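Local coordinates for protein glutathione peroxidase (Schistosoma mansoni, PDB 2V1M) that reduces hydrogen peroxide with glutathione as a selenium-dependent peroxidase of the thioredoxin superfamily, yielding glutathione disulfide and water, at residues K48-L53 and V96-F101; C72-G77 and K103-G108. All blocks are in the same frame, centred on the assembly; numbering follows the deposited sequence. Where two conformers were deposited one is given.

Contact 1: K48-L53 and V96-F101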
loop_
_atom_site.group_PDB
_atom_site.type_symbol
_atom_site.label_atom_id
_atom_site.label_comp_id
_atom_site.label_asym_id
_atom_site.label_seq_id
_atom_site.Cartn_x
_atom_site.Cartn_y
_atom_site.Cartn_z
ATOM N N LYS A 48 -2.534 11.933 9.046
ATOM C CA LYS A 48 -1.369 12.432 8.313
ATOM C C LYS A 48 -1.022 11.527 7.127
ATOM O O LYS A 48 -0.665 12.007 6.044
ATOM C CB LYS A 48 -0.181 12.710 9.219
ATOM C CG LYS A 48 0.494 11.581 9.901
ATOM C CD LYS A 48 1.518 12.206 10.864
ATOM C CE LYS A 48 2.129 11.160 11.734
ATOM N NZ LYS A 48 3.115 11.761 12.671
ATOM N N ASN A 49 -1.129 10.206 7.349
ATOM C CA ASN A 49 -0.821 9.286 6.227
ATOM C C ASN A 49 -1.823 9.463 5.087
ATOM O O ASN A 49 -1.416 9.600 3.922
ATOM C CB ASN A 49 -0.765 7.828 6.673
ATOM C CG ASN A 49 0.578 7.487 7.256
ATOM O OD1 ASN A 49 1.499 7.088 6.526
ATOM N ND2 ASN A 49 0.707 7.630 8.567
ATOM N N TYR A 50 -3.133 9.412 5.390
ATOM C CA TYR A 50 -4.113 9.554 4.299
ATOM C C TYR A 50 -4.014 10.916 3.616
ATOM O O TYR A 50 -4.117 11.002 2.398
ATOM C CB TYR A 50 -5.522 9.327 4.839
ATOM C CG TYR A 50 -5.927 7.862 4.771
ATOM C CD1 TYR A 50 -6.379 7.263 3.585
ATOM C CD2 TYR A 50 -5.852 7.072 5.930
ATOM C CE1 TYR A 50 -6.729 5.913 3.563
ATOM C CE2 TYR A 50 -6.186 5.702 5.912
ATOM C CZ TYR A 50 -6.623 5.131 4.722
ATOM O OH TYR A 50 -6.920 3.801 4.733
ATOM N N ARG A 51 -3.825 11.999 4.377
ATOM C CA ARG A 51 -3.739 13.332 3.759
ATOM C C ARG A 51 -2.544 13.375 2.813
ATOM O O ARG A 51 -2.659 13.847 1.666
ATOM C CB ARG A 51 -3.607 14.439 4.814
ATOM C CG ARG A 51 -4.793 14.666 5.708
ATOM C CD ARG A 51 -5.868 15.513 5.109
ATOM N NE ARG A 51 -6.921 15.705 6.100
ATOM C CZ ARG A 51 -8.211 15.741 5.847
ATOM N NH1 ARG A 51 -8.655 15.668 4.581
ATOM N NH2 ARG A 51 -9.033 15.866 6.890
ATOM N N GLN A 52 -1.380 12.929 3.280
ATOM C CA GLN A 52 -0.195 13.013 2.429
ATOM C C GLN A 52 -0.327 12.070 1.221
ATOM O O GLN A 52 0.119 12.430 0.127
ATOM C CB GLN A 52 1.068 12.703 3.202
ATOM C CG GLN A 52 1.387 13.799 4.231
ATOM C CD GLN A 52 2.765 13.665 4.848
ATOM O OE1 GLN A 52 3.577 12.831 4.461
ATOM N NE2 GLN A 52 3.048 14.517 5.807
ATOM N N LEU A 53 -0.857 10.861 1.432
ATOM C CA LEU A 53 -1.043 9.957 0.288
ATOM C C LEU A 53 -1.961 10.554 -0.775
ATOM O O LEU A 53 -1.727 10.401 -1.971
ATOM C CB LEU A 53 -1.525 8.575 0.742
ATOM C CG LEU A 53 -0.499 7.790 1.556
ATOM C CD1 LEU A 53 -1.216 6.595 2.224
ATOM C CD2 LEU A 53 0.625 7.262 0.637
ATOM N N VAL A 96 -10.099 10.332 -0.793
ATOM C CA VAL A 96 -9.176 9.390 -1.388
ATOM C C VAL A 96 -9.571 9.065 -2.839
ATOM O O VAL A 96 -10.702 8.597 -3.092
ATOM C CB VAL A 96 -9.154 8.085 -0.578
ATOM C CG1 VAL A 96 -8.424 6.975 -1.329
ATOM C CG2 VAL A 96 -8.498 8.341 0.780
ATOM N N GLN A 97 -8.602 9.255 -3.741
ATOM C CA GLN A 97 -8.792 8.910 -5.164
ATOM C C GLN A 97 -7.910 7.767 -5.605
ATOM O O GLN A 97 -8.069 7.284 -6.736
ATOM C CB GLN A 97 -8.546 10.128 -6.044
ATOM C CG GLN A 97 -9.579 11.205 -5.863
ATOM C CD GLN A 97 -9.201 12.411 -6.671
ATOM O OE1 GLN A 97 -8.156 13.023 -6.440
ATOM N NE2 GLN A 97 -9.997 12.731 -7.698
ATOM N N PHE A 98 -6.952 7.344 -4.774
ATOM C CA PHE A 98 -6.110 6.208 -5.080
ATOM C C PHE A 98 -6.871 4.893 -4.776
ATOM O O PHE A 98 -8.064 4.914 -4.423
ATOM C CB PHE A 98 -4.762 6.295 -4.355
ATOM C CG PHE A 98 -4.849 6.510 -2.861
ATOM C CD1 PHE A 98 -4.852 7.805 -2.315
ATOM C CD2 PHE A 98 -4.967 5.415 -1.989
ATOM C CE1 PHE A 98 -4.950 7.990 -0.938
ATOM C CE2 PHE A 98 -5.088 5.607 -0.612
ATOM C CZ PHE A 98 -5.101 6.903 -0.080
ATOM N N ASP A 99 -6.216 3.749 -5.007
ATOM C CA ASP A 99 -6.912 2.472 -5.004
ATOM C C ASP A 99 -6.966 1.885 -3.599
ATOM O O ASP A 99 -5.941 1.656 -2.959
ATOM C CB ASP A 99 -6.247 1.533 -6.002
ATOM C CG ASP A 99 -6.455 1.977 -7.442
ATOM O OD1 ASP A 99 -7.434 2.697 -7.723
ATOM O OD2 ASP A 99 -5.638 1.560 -8.291
ATOM N N MET A 100 -8.188 1.579 -3.159
ATOM C CA MET A 100 -8.496 0.956 -1.880
ATOM C C MET A 100 -8.869 -0.498 -2.074
ATOM O O MET A 100 -9.588 -0.865 -3.024
ATOM C CB MET A 100 -9.691 1.670 -1.222
ATOM C CG MET A 100 -9.448 3.144 -0.825
ATOM S SD MET A 100 -8.202 3.378 0.463
ATOM C CE MET A 100 -8.839 2.363 1.793
ATOM N N PHE A 101 -8.415 -1.321 -1.125
ATOM C CA PHE A 101 -8.645 -2.774 -1.167
ATOM C C PHE A 101 -9.441 -3.275 0.015
ATOM O O PHE A 101 -9.650 -2.583 1.007
ATOM C CB PHE A 101 -7.301 -3.503 -1.354
ATOM C CG PHE A 101 -6.687 -3.165 -2.706
ATOM C CD1 PHE A 101 -6.992 -3.943 -3.821
ATOM C CD2 PHE A 101 -5.936 -1.987 -2.884
ATOM C CE1 PHE A 101 -6.506 -3.604 -5.100
ATOM C CE2 PHE A 101 -5.479 -1.636 -4.135
ATOM C CZ PHE A 101 -5.781 -2.429 -5.256
#
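Y50 lays the CD1 side of its ring against V96 and F98: CD1 is 3.7 Å from V96 CG2 and 3.9 Å from F98 CZ. The tyrosine and phenylalanine side chains cross at about a right angle, and Y50 CD1 comes in at the edge of the F98 ring, near its plane. One turn further along helix 46-60, L53 adds its CB, 3.9 Å from F98 CE1. V96 CG1, from the same segment as F98, lies over the centre of one face of the F98 ring, 3.4 Å above the plane. At the far end of the tyrosine, M100 meets Y50 tip to tip, with CE 3.8 Å from OH and SD at the ring edge. V90 of helix 83-94 touches Y50, V96 and M100, while I67 and A69 of strand 65-71 pack on F98. The contact thus sets helix 46-60 against the turn that leads into edge strand 99-100 of the thioredoxin-fold sheet, with M100 as the strand's own contribution. Contact is by apolar carbon and sulfur atoms, with the Y50 hydroxyl meeting a methyl, which implies that close packing rather than directed polar bonds joins the helix to the start of the edge strand.

Contact 2: C72-G77 and K103-G108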
loop_
_atom_site.group_PDB
_atom_site.type_symbol
_atom_site.label_atom_id
_atom_site.label_comp_id
_atom_site.label_asym_id
_atom_site.label_seq_id
_atom_site.Cartn_x
_atom_site.Cartn_y
_atom_site.Cartn_z
ATOM N N CYS A 72 -5.941 -3.427 7.264
ATOM C CA CYS A 72 -5.465 -4.590 8.031
ATOM C C CYS A 72 -5.749 -4.318 9.496
ATOM O O CYS A 72 -5.429 -3.234 10.000
ATOM C CB CYS A 72 -3.936 -4.764 7.797
ATOM S SG CYS A 72 -3.207 -6.062 8.816
ATOM N N ASN A 73 -6.367 -5.307 10.170
ATOM C CA ASN A 73 -6.762 -5.189 11.563
ATOM C C ASN A 73 -5.819 -5.957 12.525
ATOM O O ASN A 73 -6.255 -6.324 13.626
ATOM C CB ASN A 73 -8.215 -5.653 11.768
ATOM C CG ASN A 73 -8.777 -5.173 13.098
ATOM O OD1 ASN A 73 -8.469 -4.076 13.562
ATOM N ND2 ASN A 73 -9.613 -5.984 13.718
ATOM N N GLN A 74 -4.563 -6.192 12.125
ATOM C CA GLN A 74 -3.637 -6.933 12.976
ATOM C C GLN A 74 -2.926 -6.082 14.014
ATOM O O GLN A 74 -2.192 -6.655 14.837
ATOM C CB GLN A 74 -2.617 -7.700 12.136
ATOM C CG GLN A 74 -3.259 -8.837 11.387
ATOM C CD GLN A 74 -2.227 -9.646 10.630
ATOM O OE1 GLN A 74 -1.552 -9.132 9.727
ATOM N NE2 GLN A 74 -2.069 -10.919 11.023
ATOM N N PHE A 75 -3.104 -4.749 14.006
ATOM C CA PHE A 75 -2.299 -3.854 14.828
ATOM C C PHE A 75 -3.209 -3.051 15.760
ATOM O O PHE A 75 -3.749 -2.023 15.369
ATOM C CB PHE A 75 -1.420 -2.967 13.936
ATOM C CG PHE A 75 -0.549 -3.769 12.996
ATOM C CD1 PHE A 75 0.529 -4.518 13.496
ATOM C CD2 PHE A 75 -0.878 -3.864 11.655
ATOM C CE1 PHE A 75 1.299 -5.289 12.626
ATOM C CE2 PHE A 75 -0.093 -4.628 10.789
ATOM C CZ PHE A 75 1.004 -5.340 11.291
ATOM N N GLY A 76 -3.325 -3.548 16.982
ATOM C CA GLY A 76 -4.074 -2.825 17.992
ATOM C C GLY A 76 -5.576 -2.764 17.743
ATOM O O GLY A 76 -6.268 -1.915 18.310
ATOM N N GLY A 77 -6.093 -3.650 16.904
ATOM C CA GLY A 77 -7.525 -3.621 16.546
ATOM C C GLY A 77 -7.920 -2.254 15.964
ATOM O O GLY A 77 -9.049 -1.777 16.171
ATOM N N LYS A 103 -9.927 -5.773 3.288
ATOM C CA LYS A 103 -9.059 -6.049 4.440
ATOM C C LYS A 103 -8.347 -7.393 4.265
ATOM O O LYS A 103 -8.927 -8.400 3.795
ATOM C CB LYS A 103 -9.917 -5.964 5.707
ATOM C CG LYS A 103 -9.157 -6.054 7.030
ATOM C CD LYS A 103 -10.089 -6.211 8.220
ATOM C CE LYS A 103 -11.047 -5.027 8.348
ATOM N NZ LYS A 103 -11.869 -5.139 9.590
ATOM N N ILE A 104 -7.065 -7.405 4.647
ATOM C CA ILE A 104 -6.200 -8.567 4.592
ATOM C C ILE A 104 -5.375 -8.647 5.864
ATOM O O ILE A 104 -5.339 -7.718 6.701
ATOM C CB ILE A 104 -5.255 -8.504 3.381
ATOM C CG1 ILE A 104 -4.358 -7.261 3.439
ATOM C CG2 ILE A 104 -6.065 -8.616 2.060
ATOM C CD1 ILE A 104 -3.141 -7.322 2.497
ATOM N N LYS A 105 -4.654 -9.752 5.987
ATOM C CA LYS A 105 -3.548 -9.873 6.962
ATOM C C LYS A 105 -2.232 -9.642 6.203
ATOM O O LYS A 105 -2.090 -9.985 5.011
ATOM C CB LYS A 105 -3.559 -11.242 7.622
ATOM C CG LYS A 105 -4.762 -11.358 8.577
ATOM C CD LYS A 105 -4.890 -12.781 9.127
ATOM C CE LYS A 105 -6.006 -12.797 10.164
ATOM N NZ LYS A 105 -6.041 -14.081 10.894
ATOM N N VAL A 106 -1.280 -9.065 6.929
ATOM C CA VAL A 106 0.077 -8.804 6.409
ATOM C C VAL A 106 1.164 -9.645 7.088
ATOM O O VAL A 106 2.248 -9.780 6.526
ATOM C CB VAL A 106 0.439 -7.306 6.457
ATOM C CG1 VAL A 106 -0.594 -6.476 5.694
ATOM C CG2 VAL A 106 0.584 -6.811 7.907
ATOM N N ASN A 107 0.851 -10.197 8.270
ATOM C CA ASN A 107 1.752 -11.065 9.016
ATOM C C ASN A 107 1.112 -12.420 9.277
ATOM O O ASN A 107 -0.107 -12.554 9.281
ATOM C CB ASN A 107 2.168 -10.447 10.353
ATOM C CG ASN A 107 3.081 -9.255 10.209
ATOM O OD1 ASN A 107 3.903 -9.155 9.287
ATOM N ND2 ASN A 107 2.962 -8.342 11.139
ATOM N N GLY A 108 1.976 -13.411 9.501
ATOM C CA GLY A 108 1.540 -14.762 9.792
ATOM C C GLY A 108 1.235 -15.566 8.562
ATOM O O GLY A 108 1.357 -15.095 7.440
HETATM O O HOH W 1 -6.725 -7.892 9.137
HETATM O O HOH W 2 -11.505 -7.419 11.367
#
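C72-G77 and K103-G108 are two irregular loops of the thioredoxin fold, following the parallel neighbours 65-71 and 99-100, and their backbones are nearest at C72 and K103, with CA atoms 5.3 Å apart. C72 to F75 belong to the Phe-Pro-Cys-Asn-Gln-Phe signature of glutathione peroxidases. The carbonyl of I104 receives a CA-H...O contact from C72, and water 1 bridges the backbones, accepting from N73 N and donating to I104 O. Further on, the Q74 side chain takes over, docking on the other backbone much as a peptide group would. Q74 OE1 is gripped by two amides: V106 N at 2.8 Å stands above the carbonyl plane, whereas N107 N at 3.0 Å lies in that plane on a lone pair. Q74 NE2 returns a nearly straight bond (168°) to N107 O, 3.1 Å away and almost in the amide plane of Q74. Three bonds thus fix the rotation of the amide group, and K105 crosses it at about a right angle, its CB and CG both 3.7 Å from Q74 CD. C72 SG, anti to its backbone N (chi1 174°), accepts from Q74 N and packs on V106 CG2. At the other end of the contact K103 NZ, in one of two conformers, bonds to the carbonyls of E79 and W81; N73 OD1 takes E79 N. F75 is buried against W132 and N38; N107 OD1 accepts from I130 N and K119 NZ. The edge of the F75 ring meets both V106 and N107: CE2 is 3.7 Å from V106 CG2, and N107 ND2 sits 3.6 Å from CZ with its amide plane turned 87° from the ring.

Contacts 1 and 2 lie about 18 Å apart, centre to centre, and both belong to the glutathione peroxidase fold. Along the chain their segments alternate: 48-53, 72-77, 96-101, then 103-108. Strand 65-71 runs into the loop of 72-77, and strand 99-100, its parallel neighbour at the sheet edge, runs on through two residues into 103-108. Helix 83-94 connects the two strands, so that strand, helix and strand form a beta-alpha-beta unit of the thioredoxin fold. Contact 1 packs helix 46-60 against the turn into the edge strand of this unit, while contact 2 joins the loops that follow its two strands.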